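PDB 3C9H: ABC transporter, substrate binding protein from Agrobacterium tumefaciens, which binds a magnesium ion and probably captures a solute in the periplasm for import by an ABC transporter. Local coordinates for residues A[107-112]-A[269-274]. Residues are numbered along the deposited sequence; the frame is centred on the assembly and turned at random.
Sequences YAQRSD and EAAANP
The one direct hydrogen bond between 107-112 and 269-274 runs from E269 N to Y107 O. It spans 2.9 Å, from E269 N to Y107 O, with an N-H...O angle of 162°. The bond is fairly straight, but the donor stands above the carbonyl plane, 51° out of it. Water 1 donates to Y107 O as well and accepts from A270 N, so this carbonyl holds E269 directly and A270 through a water. The tight part is the Q109 side chain. Its CG sits in the crowded position between backbone N and C (chi1 58°), and the chain then runs extended over the E269 backbone. Q109 CG lies 4.1 Å from E269 CA. The amide end crosses P274 obliquely, with Q109 NE2 3.6 Å from P274 CB. Q109 NE2 donates to P268 O, and to water 2 at 3.0 Å. That water donates in turn to E269 O and A271 O, linking the amide to two carbonyls of the loop. In this periplasmic binding protein fold, strand 108-109 pairs antiparallel with strand 258-268, and Q109 bonds V267 through the backbone. Residues 269-274 carry the chain from that strand into helix 274-285, which P274 begins. The E269 side is looser. E269 CB lies 3.7 Å from A108 O, but a bend at chi2 points the exposed carboxylate off from 107-112. The CB of Y107 points away from the loop, and its OH bonds D82 OD1.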
loop_
_atom_site.group_PDB
_atom_site.type_symbol
_atom_site.label_atom_id
_atom_site.label_comp_id
_atom_site.label_asym_id
_atom_site.label_seq_id
_atom_site.Cartn_x
_atom_site.Cartn_y
_atom_site.Cartn_z
ATOM N N TYR A 107 20.713 2.620 2.619
ATOM C CA TYR A 107 19.921 3.560 3.403
ATOM C C TYR A 107 19.155 2.921 4.572
ATOM O O TYR A 107 18.565 3.635 5.385
ATOM C CB TYR A 107 18.965 4.364 2.484
ATOM C CG TYR A 107 19.702 5.310 1.563
ATOM C CD1 TYR A 107 19.988 6.619 1.950
ATOM C CD2 TYR A 107 20.145 4.887 0.315
ATOM C CE1 TYR A 107 20.701 7.482 1.115
ATOM C CE2 TYR A 107 20.849 5.750 -0.544
ATOM C CZ TYR A 107 21.130 7.039 -0.133
ATOM O OH TYR A 107 21.819 7.876 -0.974
ATOM N N ALA A 108 19.180 1.592 4.662
ATOM C CA ALA A 108 18.619 0.869 5.785
ATOM C C ALA A 108 19.747 0.268 6.631
ATOM O O ALA A 108 20.928 0.278 6.240
ATOM C CB ALA A 108 17.663 -0.214 5.294
ATOM N N GLN A 109 19.380 -0.238 7.805
ATOM C CA GLN A 109 20.291 -1.028 8.620
ATOM C C GLN A 109 19.568 -2.302 9.080
ATOM O O GLN A 109 18.343 -2.330 9.184
ATOM C CB GLN A 109 20.834 -0.219 9.805
ATOM C CG GLN A 109 19.783 0.335 10.756
ATOM C CD GLN A 109 20.412 1.049 11.937
ATOM O OE1 GLN A 109 20.984 0.412 12.805
ATOM N NE2 GLN A 109 20.317 2.373 11.967
ATOM N N ARG A 110 20.354 -3.346 9.329
ATOM C CA ARG A 110 19.851 -4.654 9.682
ATOM C C ARG A 110 19.161 -4.598 11.032
ATOM O O ARG A 110 19.608 -3.896 11.964
ATOM C CB ARG A 110 21.013 -5.671 9.697
ATOM C CG ARG A 110 20.628 -7.102 9.915
ATOM C CD ARG A 110 21.881 -8.034 9.870
ATOM N NE ARG A 110 21.533 -9.461 9.885
ATOM C CZ ARG A 110 21.476 -10.242 8.808
ATOM N NH1 ARG A 110 21.729 -9.768 7.584
ATOM N NH2 ARG A 110 21.159 -11.516 8.955
ATOM N N SER A 111 18.080 -5.355 11.137
ATOM C CA SER A 111 17.331 -5.469 12.369
ATOM C C SER A 111 17.180 -6.933 12.730
ATOM O O SER A 111 16.293 -7.611 12.211
ATOM C CB SER A 111 15.946 -4.847 12.209
ATOM O OG SER A 111 16.036 -3.468 12.022
ATOM N N ASP A 112 18.052 -7.409 13.626
ATOM C CA ASP A 112 18.046 -8.801 14.067
ATOM C C ASP A 112 17.161 -8.907 15.271
ATOM O O ASP A 112 17.582 -8.575 16.392
ATOM C CB ASP A 112 19.453 -9.274 14.434
ATOM C CG ASP A 112 20.350 -9.390 13.236
ATOM O OD1 ASP A 112 19.835 -9.712 12.154
ATOM O OD2 ASP A 112 21.571 -9.169 13.381
ATOM N N GLU A 269 19.392 3.597 8.167
ATOM C CA GLU A 269 20.773 3.713 8.611
ATOM C C GLU A 269 21.025 4.977 9.448
ATOM O O GLU A 269 21.771 4.927 10.439
ATOM C CB GLU A 269 21.681 3.712 7.383
ATOM C CG GLU A 269 23.149 3.627 7.696
ATOM C CD GLU A 269 23.806 4.977 7.889
ATOM O OE1 GLU A 269 23.179 6.016 7.552
ATOM O OE2 GLU A 269 24.974 5.007 8.361
ATOM N N ALA A 270 20.388 6.091 9.063
ATOM C CA ALA A 270 20.593 7.404 9.712
ATOM C C ALA A 270 19.541 7.746 10.771
ATOM O O ALA A 270 19.382 8.908 11.166
ATOM C CB ALA A 270 20.629 8.481 8.677
ATOM N N ALA A 271 18.829 6.736 11.239
ATOM C CA ALA A 271 17.901 6.885 12.350
ATOM C C ALA A 271 18.593 7.572 13.516
ATOM O O ALA A 271 19.732 7.234 13.841
ATOM C CB ALA A 271 17.391 5.521 12.788
ATOM N N ALA A 272 17.897 8.526 14.140
ATOM C CA ALA A 272 18.402 9.143 15.350
ATOM C C ALA A 272 18.265 8.164 16.510
ATOM O O ALA A 272 19.092 8.132 17.414
ATOM C CB ALA A 272 17.658 10.439 15.628
ATOM N N ASN A 273 17.208 7.359 16.477
ATOM C CA ASN A 273 16.941 6.391 17.523
ATOM C C ASN A 273 16.612 5.021 16.938
ATOM O O ASN A 273 15.477 4.580 16.994
ATOM C CB ASN A 273 15.806 6.917 18.407
ATOM C CG ASN A 273 16.299 7.927 19.431
ATOM O OD1 ASN A 273 16.837 7.537 20.477
ATOM N ND2 ASN A 273 16.136 9.210 19.140
ATOM N N PRO A 274 17.627 4.334 16.394
ATOM C CA PRO A 274 17.370 3.061 15.744
ATOM C C PRO A 274 16.786 2.027 16.696
ATOM O O PRO A 274 16.020 1.162 16.278
ATOM C CB PRO A 274 18.752 2.637 15.217
ATOM C CG PRO A 274 19.749 3.411 16.000
ATOM C CD PRO A 274 19.059 4.704 16.361
HETATM O O HOH W 1 19.179 6.255 6.254
HETATM O O HOH W 2 21.141 4.977 13.214
#